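Local structure of D-alanyl transferase DltD (Enterococcus faecalis, 6O93) at residues L60-Q65 and K209-L214; P105-K110 and S270-D275; D266-P271 and Q313-K318. The protein probably transfers D-alanine to lipoteichoic acid in the cell envelope of a Gram-positive bacterium, as a membrane-associated member of the DltD family. All blocks are in the same frame, centred on the assembly; numbering follows the deposited sequence.

Contact 1: residues L60-Q65 and K209-L214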
loop_
_atom_site.group_PDB
_atom_site.type_symbol
_atom_site.label_atom_id
_atom_site.label_comp_id
_atom_site.label_asym_id
_atom_site.label_seq_id
_atom_site.Cartn_x
_atom_site.Cartn_y
_atom_site.Cartn_z
ATOM N N LEU A 60 -12.945 -11.745 -6.922
ATOM C CA LEU A 60 -12.982 -13.157 -6.560
ATOM C C LEU A 60 -13.627 -13.360 -5.194
ATOM O O LEU A 60 -14.375 -14.323 -4.990
ATOM C CB LEU A 60 -11.565 -13.737 -6.580
ATOM C CG LEU A 60 -10.876 -13.763 -7.948
ATOM C CD1 LEU A 60 -9.416 -14.153 -7.817
ATOM C CD2 LEU A 60 -11.591 -14.717 -8.892
ATOM N N SER A 61 -13.351 -12.463 -4.244
ATOM C CA SER A 61 -13.928 -12.607 -2.911
ATOM C C SER A 61 -15.443 -12.445 -2.944
ATOM O O SER A 61 -16.163 -13.155 -2.234
ATOM C CB SER A 61 -13.303 -11.591 -1.955
ATOM O OG SER A 61 -11.939 -11.887 -1.716
ATOM N N GLU A 62 -15.943 -11.516 -3.762
ATOM C CA GLU A 62 -17.386 -11.330 -3.884
ATOM C C GLU A 62 -18.023 -12.469 -4.674
ATOM O O GLU A 62 -19.109 -12.945 -4.322
ATOM C CB GLU A 62 -17.679 -9.985 -4.549
ATOM C CG GLU A 62 -19.146 -9.579 -4.563
ATOM C CD GLU A 62 -19.689 -9.295 -3.177
ATOM O OE1 GLU A 62 -20.438 -10.137 -2.643
ATOM O OE2 GLU A 62 -19.356 -8.232 -2.615
ATOM N N LYS A 63 -17.362 -12.917 -5.743
ATOM C CA LYS A 63 -17.927 -13.974 -6.576
ATOM C C LYS A 63 -18.163 -15.245 -5.774
ATOM O O LYS A 63 -19.198 -15.905 -5.932
ATOM C CB LYS A 63 -17.002 -14.255 -7.762
ATOM C CG LYS A 63 -17.463 -15.388 -8.676
ATOM C CD LYS A 63 -18.841 -15.127 -9.262
ATOM C CE LYS A 63 -19.195 -16.169 -10.314
ATOM N NZ LYS A 63 -20.541 -15.947 -10.907
ATOM N N TYR A 64 -17.218 -15.606 -4.904
ATOM C CA TYR A 64 -17.275 -16.869 -4.180
ATOM C C TYR A 64 -17.628 -16.686 -2.707
ATOM O O TYR A 64 -17.375 -17.581 -1.895
ATOM C CB TYR A 64 -15.949 -17.612 -4.346
ATOM C CG TYR A 64 -15.630 -17.863 -5.805
ATOM C CD1 TYR A 64 -16.479 -18.631 -6.592
ATOM C CD2 TYR A 64 -14.499 -17.316 -6.400
ATOM C CE1 TYR A 64 -16.210 -18.857 -7.927
ATOM C CE2 TYR A 64 -14.219 -17.539 -7.739
ATOM C CZ TYR A 64 -15.081 -18.311 -8.498
ATOM O OH TYR A 64 -14.820 -18.543 -9.830
ATOM N N GLN A 65 -18.215 -15.542 -2.353
ATOM C CA GLN A 65 -18.876 -15.355 -1.062
ATOM C C GLN A 65 -17.990 -15.799 0.100
ATOM O O GLN A 65 -18.382 -16.609 0.943
ATOM C CB GLN A 65 -20.213 -16.100 -1.038
ATOM C CG GLN A 65 -21.217 -15.592 -2.061
ATOM C CD GLN A 65 -21.732 -14.200 -1.734
ATOM O OE1 GLN A 65 -21.463 -13.239 -2.456
ATOM N NE2 GLN A 65 -22.475 -14.087 -0.639
ATOM N N LYS A 209 -19.906 -6.648 -12.853
ATOM C CA LYS A 209 -19.744 -6.933 -14.274
ATOM C C LYS A 209 -18.736 -8.056 -14.487
ATOM O O LYS A 209 -18.983 -8.989 -15.262
ATOM C CB LYS A 209 -19.310 -5.669 -15.021
ATOM C CG LYS A 209 -19.128 -5.869 -16.521
ATOM C CD LYS A 209 -18.687 -4.588 -17.215
ATOM C CE LYS A 209 -18.545 -4.795 -18.718
ATOM N NZ LYS A 209 -18.134 -3.550 -19.427
ATOM N N ASP A 210 -17.596 -7.989 -13.795
ATOM C CA ASP A 210 -16.556 -8.996 -13.976
ATOM C C ASP A 210 -16.952 -10.334 -13.366
ATOM O O ASP A 210 -16.459 -11.379 -13.805
ATOM C CB ASP A 210 -15.241 -8.505 -13.370
ATOM C CG ASP A 210 -14.693 -7.283 -14.078
ATOM O OD1 ASP A 210 -15.273 -6.887 -15.112
ATOM O OD2 ASP A 210 -13.686 -6.717 -13.602
ATOM N N MET A 211 -17.830 -10.328 -12.359
ATOM C CA MET A 211 -18.306 -11.583 -11.786
ATOM C C MET A 211 -18.951 -12.471 -12.842
ATOM O O MET A 211 -18.871 -13.701 -12.751
ATOM C CB MET A 211 -19.297 -11.305 -10.656
ATOM C CG MET A 211 -18.642 -10.996 -9.319
ATOM S SD MET A 211 -19.815 -10.443 -8.064
ATOM C CE MET A 211 -20.988 -11.792 -8.057
ATOM N N LYS A 212 -19.590 -11.869 -13.848
ATOM C CA LYS A 212 -20.237 -12.631 -14.910
ATOM C C LYS A 212 -19.243 -13.380 -15.790
ATOM O O LYS A 212 -19.665 -14.229 -16.582
ATOM C CB LYS A 212 -21.088 -11.698 -15.772
ATOM C CG LYS A 212 -22.185 -10.976 -14.998
ATOM C CD LYS A 212 -22.978 -10.032 -15.887
ATOM C CE LYS A 212 -24.092 -9.348 -15.110
ATOM N NZ LYS A 212 -24.809 -8.331 -15.929
ATOM N N GLN A 213 -17.948 -13.090 -15.674
ATOM C CA GLN A 213 -16.926 -13.790 -16.438
ATOM C C GLN A 213 -16.394 -15.027 -15.728
ATOM O O GLN A 213 -15.712 -15.838 -16.361
ATOM C CB GLN A 213 -15.751 -12.849 -16.738
ATOM C CG GLN A 213 -16.096 -11.669 -17.628
ATOM C CD GLN A 213 -14.916 -10.734 -17.832
ATOM O OE1 GLN A 213 -14.145 -10.476 -16.908
ATOM N NE2 GLN A 213 -14.768 -10.227 -19.050
ATOM N N LEU A 214 -16.688 -15.191 -14.444
ATOM C CA LEU A 214 -16.090 -16.243 -13.641
ATOM C C LEU A 214 -17.011 -17.457 -13.550
ATOM O O LEU A 214 -18.238 -17.316 -13.553
ATOM C CB LEU A 214 -15.795 -15.730 -12.229
ATOM C CG LEU A 214 -14.774 -14.597 -12.135
ATOM C CD1 LEU A 214 -14.881 -13.916 -10.783
ATOM C CD2 LEU A 214 -13.363 -15.121 -12.363
#

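Contact 2: residues P105-K110 and S270-D275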
loop_
_atom_site.group_PDB
_atom_site.type_symbol
_atom_site.label_atom_id
_atom_site.label_comp_id
_atom_site.label_asym_id
_atom_site.label_seq_id
_atom_site.Cartn_x
_atom_site.Cartn_y
_atom_site.Cartn_z
ATOM N N PRO A 105 8.564 -2.099 -5.812
ATOM C CA PRO A 105 9.991 -1.754 -5.901
ATOM C C PRO A 105 10.223 -0.310 -6.290
ATOM O O PRO A 105 11.219 0.293 -5.869
ATOM C CB PRO A 105 10.517 -2.716 -6.975
ATOM C CG PRO A 105 9.553 -3.842 -6.988
ATOM C CD PRO A 105 8.221 -3.247 -6.668
ATOM N N GLN A 106 9.313 0.267 -7.077
ATOM C CA GLN A 106 9.475 1.634 -7.551
ATOM C C GLN A 106 9.393 2.651 -6.420
ATOM O O GLN A 106 9.802 3.800 -6.608
ATOM C CB GLN A 106 8.416 1.949 -8.610
ATOM C CG GLN A 106 8.459 1.039 -9.835
ATOM C CD GLN A 106 7.786 -0.306 -9.602
ATOM O OE1 GLN A 106 7.095 -0.506 -8.599
ATOM N NE2 GLN A 106 7.990 -1.238 -10.525
ATOM N N TRP A 107 8.873 2.255 -5.256
ATOM C CA TRP A 107 8.859 3.149 -4.103
ATOM C C TRP A 107 10.267 3.522 -3.663
ATOM O O TRP A 107 10.495 4.640 -3.184
ATOM C CB TRP A 107 8.134 2.493 -2.928
ATOM C CG TRP A 107 6.652 2.377 -3.065
ATOM C CD1 TRP A 107 5.877 2.814 -4.100
ATOM C CD2 TRP A 107 5.759 1.785 -2.117
ATOM N NE1 TRP A 107 4.555 2.527 -3.853
ATOM C CE2 TRP A 107 4.459 1.897 -2.640
ATOM C CE3 TRP A 107 5.937 1.173 -0.871
ATOM C CZ2 TRP A 107 3.339 1.417 -1.963
ATOM C CZ3 TRP A 107 4.827 0.699 -0.200
ATOM C CH2 TRP A 107 3.544 0.822 -0.747
ATOM N N PHE A 108 11.216 2.601 -3.805
ATOM C CA PHE A 108 12.517 2.709 -3.146
ATOM C C PHE A 108 13.519 3.434 -4.044
ATOM O O PHE A 108 14.596 2.935 -4.365
ATOM C CB PHE A 108 13.007 1.319 -2.750
ATOM C CG PHE A 108 12.109 0.630 -1.759
ATOM C CD1 PHE A 108 10.927 0.030 -2.172
ATOM C CD2 PHE A 108 12.433 0.596 -0.413
ATOM C CE1 PHE A 108 10.092 -0.592 -1.263
ATOM C CE2 PHE A 108 11.602 -0.028 0.502
ATOM C CZ PHE A 108 10.428 -0.619 0.076
ATOM N N VAL A 109 13.144 4.651 -4.435
ATOM C CA VAL A 109 14.028 5.484 -5.239
ATOM C C VAL A 109 15.046 6.182 -4.341
ATOM O O VAL A 109 14.904 6.240 -3.115
ATOM C CB VAL A 109 13.231 6.499 -6.078
ATOM C CG1 VAL A 109 12.442 5.777 -7.165
ATOM C CG2 VAL A 109 12.295 7.325 -5.195
ATOM N N LYS A 110 16.090 6.720 -4.976
ATOM C CA LYS A 110 17.232 7.256 -4.241
ATOM C C LYS A 110 16.807 8.302 -3.217
ATOM O O LYS A 110 17.296 8.302 -2.080
ATOM C CB LYS A 110 18.246 7.849 -5.222
ATOM C CG LYS A 110 19.496 8.416 -4.559
ATOM C CD LYS A 110 20.483 8.958 -5.586
ATOM C CE LYS A 110 21.732 9.519 -4.919
ATOM N NZ LYS A 110 22.728 9.998 -5.916
ATOM N N SER A 270 17.542 3.761 -0.503
ATOM C CA SER A 270 16.388 4.645 -0.411
ATOM C C SER A 270 15.991 4.944 1.030
ATOM O O SER A 270 16.075 4.062 1.897
ATOM C CB SER A 270 15.195 4.022 -1.140
ATOM O OG SER A 270 14.058 4.860 -1.049
ATOM N N PRO A 271 15.546 6.169 1.326
ATOM C CA PRO A 271 14.874 6.407 2.612
ATOM C C PRO A 271 13.606 5.592 2.778
ATOM O O PRO A 271 13.109 5.466 3.905
ATOM C CB PRO A 271 14.570 7.913 2.580
ATOM C CG PRO A 271 15.512 8.480 1.582
ATOM C CD PRO A 271 15.713 7.414 0.556
ATOM N N GLU A 272 13.064 5.034 1.692
ATOM C CA GLU A 272 11.843 4.244 1.791
ATOM C C GLU A 272 12.047 3.007 2.656
ATOM O O GLU A 272 11.089 2.507 3.255
ATOM C CB GLU A 272 11.364 3.849 0.391
ATOM C CG GLU A 272 10.054 3.061 0.360
ATOM C CD GLU A 272 8.848 3.899 0.740
ATOM O OE1 GLU A 272 8.955 5.144 0.732
ATOM O OE2 GLU A 272 7.789 3.310 1.045
ATOM N N TYR A 273 13.280 2.493 2.731
ATOM C CA TYR A 273 13.549 1.374 3.628
ATOM C C TYR A 273 13.308 1.775 5.075
ATOM O O TYR A 273 12.808 0.973 5.875
ATOM C CB TYR A 273 14.981 0.870 3.440
ATOM C CG TYR A 273 15.202 0.209 2.102
ATOM C CD1 TYR A 273 14.717 -1.067 1.851
ATOM C CD2 TYR A 273 15.886 0.863 1.085
ATOM C CE1 TYR A 273 14.907 -1.676 0.630
ATOM C CE2 TYR A 273 16.084 0.262 -0.142
ATOM C CZ TYR A 273 15.589 -1.008 -0.363
ATOM O OH TYR A 273 15.777 -1.613 -1.580
ATOM N N GLY A 274 13.648 3.017 5.429
ATOM C CA GLY A 274 13.313 3.518 6.751
ATOM C C GLY A 274 11.827 3.770 6.919
ATOM O O GLY A 274 11.246 3.440 7.957
ATOM N N ASP A 275 11.190 4.365 5.907
ATOM C CA ASP A 275 9.751 4.594 5.976
ATOM C C ASP A 275 8.997 3.273 6.036
ATOM O O ASP A 275 7.974 3.159 6.723
ATOM C CB ASP A 275 9.290 5.420 4.776
ATOM C CG ASP A 275 9.902 6.801 4.748
ATOM O OD1 ASP A 275 10.579 7.177 5.729
ATOM O OD2 ASP A 275 9.710 7.512 3.740
#

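Contact 3: residues D266-P271 and Q313-K318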
loop_
_atom_site.group_PDB
_atom_site.type_symbol
_atom_site.label_atom_id
_atom_site.label_comp_id
_atom_site.label_asym_id
_atom_site.label_seq_id
_atom_site.Cartn_x
_atom_site.Cartn_y
_atom_site.Cartn_z
ATOM N N ASP A 266 17.863 2.359 -10.145
ATOM C CA ASP A 266 18.374 1.572 -9.032
ATOM C C ASP A 266 17.482 1.807 -7.823
ATOM O O ASP A 266 17.280 2.955 -7.416
ATOM C CB ASP A 266 19.824 1.963 -8.726
ATOM C CG ASP A 266 20.509 0.997 -7.789
ATOM O OD1 ASP A 266 19.821 0.126 -7.216
ATOM O OD2 ASP A 266 21.744 1.110 -7.631
ATOM N N TYR A 267 16.953 0.723 -7.256
ATOM C CA TYR A 267 16.065 0.792 -6.101
ATOM C C TYR A 267 16.693 0.204 -4.843
ATOM O O TYR A 267 15.977 -0.049 -3.867
ATOM C CB TYR A 267 14.750 0.066 -6.394
ATOM C CG TYR A 267 13.986 0.560 -7.601
ATOM C CD1 TYR A 267 13.893 1.915 -7.893
ATOM C CD2 TYR A 267 13.347 -0.334 -8.447
ATOM C CE1 TYR A 267 13.186 2.361 -8.999
ATOM C CE2 TYR A 267 12.640 0.099 -9.551
ATOM C CZ TYR A 267 12.562 1.444 -9.824
ATOM O OH TYR A 267 11.854 1.865 -10.926
ATOM N N ARG A 268 18.006 -0.029 -4.839
ATOM C CA ARG A 268 18.646 -0.681 -3.703
ATOM C C ARG A 268 18.884 0.261 -2.530
ATOM O O ARG A 268 19.025 -0.213 -1.398
ATOM C CB ARG A 268 19.978 -1.296 -4.136
ATOM C CG ARG A 268 19.842 -2.431 -5.141
ATOM C CD ARG A 268 21.203 -2.885 -5.639
ATOM N NE ARG A 268 21.903 -1.805 -6.325
ATOM C CZ ARG A 268 23.202 -1.809 -6.609
ATOM N NH1 ARG A 268 23.962 -2.840 -6.266
ATOM N NH2 ARG A 268 23.741 -0.773 -7.231
ATOM N N PHE A 269 18.931 1.570 -2.765
ATOM C CA PHE A 269 19.253 2.545 -1.730
ATOM C C PHE A 269 18.148 3.589 -1.677
ATOM O O PHE A 269 17.850 4.230 -2.691
ATOM C CB PHE A 269 20.609 3.198 -2.005
ATOM C CG PHE A 269 21.661 2.227 -2.460
ATOM C CD1 PHE A 269 22.254 1.354 -1.562
ATOM C CD2 PHE A 269 22.052 2.180 -3.789
ATOM C CE1 PHE A 269 23.221 0.459 -1.978
ATOM C CE2 PHE A 269 23.019 1.284 -4.210
ATOM C CZ PHE A 269 23.605 0.424 -3.303
ATOM N N SER A 270 17.542 3.761 -0.503
ATOM C CA SER A 270 16.388 4.645 -0.411
ATOM C C SER A 270 15.991 4.944 1.030
ATOM O O SER A 270 16.075 4.062 1.897
ATOM C CB SER A 270 15.195 4.022 -1.140
ATOM O OG SER A 270 14.058 4.860 -1.049
ATOM N N PRO A 271 15.546 6.169 1.326
ATOM C CA PRO A 271 14.874 6.407 2.612
ATOM C C PRO A 271 13.606 5.592 2.778
ATOM O O PRO A 271 13.109 5.466 3.905
ATOM C CB PRO A 271 14.570 7.913 2.580
ATOM C CG PRO A 271 15.512 8.480 1.582
ATOM C CD PRO A 271 15.713 7.414 0.556
ATOM N N GLN A 313 16.091 -8.260 -8.055
ATOM C CA GLN A 313 16.285 -9.367 -7.123
ATOM C C GLN A 313 17.104 -8.938 -5.914
ATOM O O GLN A 313 16.883 -9.442 -4.807
ATOM C CB GLN A 313 16.956 -10.546 -7.829
ATOM C CG GLN A 313 16.041 -11.279 -8.796
ATOM C CD GLN A 313 14.759 -11.747 -8.132
ATOM O OE1 GLN A 313 14.787 -12.381 -7.077
ATOM N NE2 GLN A 313 13.626 -11.413 -8.736
ATOM N N GLN A 314 18.052 -8.018 -6.101
ATOM C CA GLN A 314 18.765 -7.457 -4.959
ATOM C C GLN A 314 17.810 -6.705 -4.043
ATOM O O GLN A 314 17.924 -6.779 -2.813
ATOM C CB GLN A 314 19.885 -6.539 -5.448
ATOM C CG GLN A 314 20.995 -7.260 -6.201
ATOM C CD GLN A 314 21.802 -8.186 -5.311
ATOM O OE1 GLN A 314 22.409 -7.751 -4.334
ATOM N NE2 GLN A 314 21.808 -9.470 -5.644
ATOM N N VAL A 315 16.849 -5.986 -4.627
ATOM C CA VAL A 315 15.859 -5.262 -3.833
ATOM C C VAL A 315 14.994 -6.239 -3.047
ATOM O O VAL A 315 14.757 -6.063 -1.846
ATOM C CB VAL A 315 15.007 -4.357 -4.742
ATOM C CG1 VAL A 315 13.890 -3.692 -3.951
ATOM C CG2 VAL A 315 15.881 -3.314 -5.418
ATOM N N ALA A 316 14.504 -7.285 -3.717
ATOM C CA ALA A 316 13.696 -8.283 -3.027
ATOM C C ALA A 316 14.470 -8.917 -1.879
ATOM O O ALA A 316 13.919 -9.134 -0.793
ATOM C CB ALA A 316 13.227 -9.355 -4.012
ATOM N N ARG A 317 15.752 -9.221 -2.097
ATOM C CA ARG A 317 16.554 -9.812 -1.034
ATOM C C ARG A 317 16.661 -8.873 0.160
ATOM O O ARG A 317 16.625 -9.315 1.314
ATOM C CB ARG A 317 17.946 -10.171 -1.557
ATOM C CG ARG A 317 18.808 -10.916 -0.543
ATOM C CD ARG A 317 20.261 -10.981 -0.978
ATOM N NE ARG A 317 20.454 -11.843 -2.139
ATOM C CZ ARG A 317 21.624 -12.029 -2.745
ATOM N NH1 ARG A 317 21.703 -12.835 -3.795
ATOM N NH2 ARG A 317 22.715 -11.411 -2.306
ATOM N N LYS A 318 16.796 -7.570 -0.097
ATOM C CA LYS A 318 16.910 -6.610 0.995
ATOM C C LYS A 318 15.603 -6.508 1.766
ATOM O O LYS A 318 15.603 -6.490 3.003
ATOM C CB LYS A 318 17.314 -5.241 0.449
ATOM C CG LYS A 318 17.631 -4.216 1.521
ATOM C CD LYS A 318 18.315 -2.995 0.928
ATOM C CE LYS A 318 18.605 -1.946 1.986
ATOM N NZ LYS A 318 19.326 -0.777 1.415
HETATM O O HOH W 1 23.790 -5.142 -4.779
#

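Contact 1: residues L60-Q65 and K209-L214
K63 packs against M211 and L214 near the C-terminal ends of two helices: helix 57-63, closed by a Schellman motif with Q65 as the C-prime residue at positive phi, and helix 204-211, which leads into a type I beta turn from M211 to L214. Most of the contact is apolar. K63 and L214 run antiparallel, flank to flank. CG of K63, anti to the backbone N (chi1 178°), is packed between the centre of the Y64 ring and L214 CD1, 3.6 Å from the latter. The bend at chi2 (59°) then sends CD, CE and NZ toward M211 O, a place that suits a long aliphatic stem with a polar tip. The leucine methyls L60 CD2 and L214 CD1 meet crosswise at 3.9 Å; V59 and L223 also touch L214. M211 runs extended to SD, which lies 3.7 Å from E62 CG, and its bend at chi3 turns CE back toward K63 CA and CD. The E62 carboxylate leads away to a salt bridge with R69. The polar contribution is slight. Y64 OH touches L214 CB but is hydrogen-bonded to P215 O. K63 NZ gives a weak hydrogen bond, 3.4 Å long, to M211 O, a carbonyl that also receives L214 N at 3.1 Å.

Contact 2: residues P105-K110 and S270-D275
K110 and S270 bring the two backbones together, their CA atoms 4.7 Å apart. Segment 105-110 starts as a 3-10 turn, folds through an inverse gamma turn centred on F108 and is extended at V109; segment 270-275 runs from an extended S270 through P271 into helix 272-285. S270 is the polar link. Its OG, anti to the backbone N (chi1 179°), donates to V109 O at 2.6 Å, the donor tilted 22° from the carbonyl plane. The same oxygen accepts from E272 N at 2.9 Å, so one small hydroxyl ties the loop and caps the helix start. The F108 ring packs against both E272 and Y273. E272 CG sits over its face, 3.5 Å from the ring centroid in a CH-pi contact. F108 CD2 lies over the centre of one Y273 ring face, though the ring pair as a whole is oblique, planes at 45° and centroids 4.5 Å apart. The aliphatic part of E272 thus serves as an apolar group, and the carboxylate turns toward W107, OE2 lying 3.4 Å from CE3 and hydrogen-bonded to S80. Y273 OH reaches Y267 O. The loop follows strand 98-102 of the parallel sheet, just beyond S104 of the sodium site; W107 NE1 bonds weakly to S46, also of that site. Such a loop at a strand's C-terminal end is consistent with the active-site rim of an SGNH-hydrolase-like fold.

Contact 3: residues D266-P271 and Q313-K318
R268 lays its CG and CD along the flank of Q314 on helix 309-324, both chains heading in one direction, with R268 CD 3.9 Å from Q314 CB. Both residues combine an aliphatic stem, which can pack, with a polar end, which suits a partly exposed place. At those ends a water bridges them: it accepts from R268 NH1 at 2.7 Å, in the guanidinium plane, and donates to Q314 OE1. D266 holds the guanidinium as well. The chain bends at chi3 (-61°), which turns the group back along its own loop to grip the carboxylate side-on in a salt bridge, R268 NE to D266 OD1 at 3.0 Å and R268 NH2 to D266 OD2 at 2.8 Å, both on the syn side. D266 OD1 also accepts from R268 N, met from above the carboxylate plane, an Asx turn. F269 CZ lies over the centre of one guanidinium face, so pairing in the plane and packing above it limit how the group can rotate.

Deeper in, V315 supplies the apolar packing. Its CG2 rests against Y267 CB at 3.7 Å and Y267 O at 3.6 Å, a compact branched residue fitting close to a backbone. One turn on, K318 stands with CG anti to the backbone N (chi1 -173°) and stays extended beyond it, which carries NZ to R268 O at 2.9 Å, the bond running nearly along the C=O axis (169°). The same NZ is hydrogen-bonded to W387 O and Q390 O, and K318 makes cation-pi contacts with Y273 and W387. A buried lysine with no carboxylate among these partners is thus met by carbonyl dipoles and aromatic faces, which would be expected to stabilise its charged form while joining the 266-271 loop to the C-terminal region.

How the contacts relate
From the N terminus, helix 57-63 opens contact 1, and the loop after strand 98-102 opens contact 2 before contact 1 closes at 209-214, after 143 intervening residues, mostly helical but holding two strands of the central sheet. Contact 2 closes only at 270-275, so the two cross along the chain; they lie on opposite sides of its centre, their own centres 35 Å apart. Contact 3 begins at 266-271, after contact 1 is complete, and closes 42 residues on at helix 309-324, spanning helix 272-285 and strand 289-294. S270 and P271 belong to contacts 2 and 3, whose centres are 8 Å apart. Together these two join the loop after strand 98-102 to helix 309-324, while contact 1 ties helix 57-63 to helix 204-211.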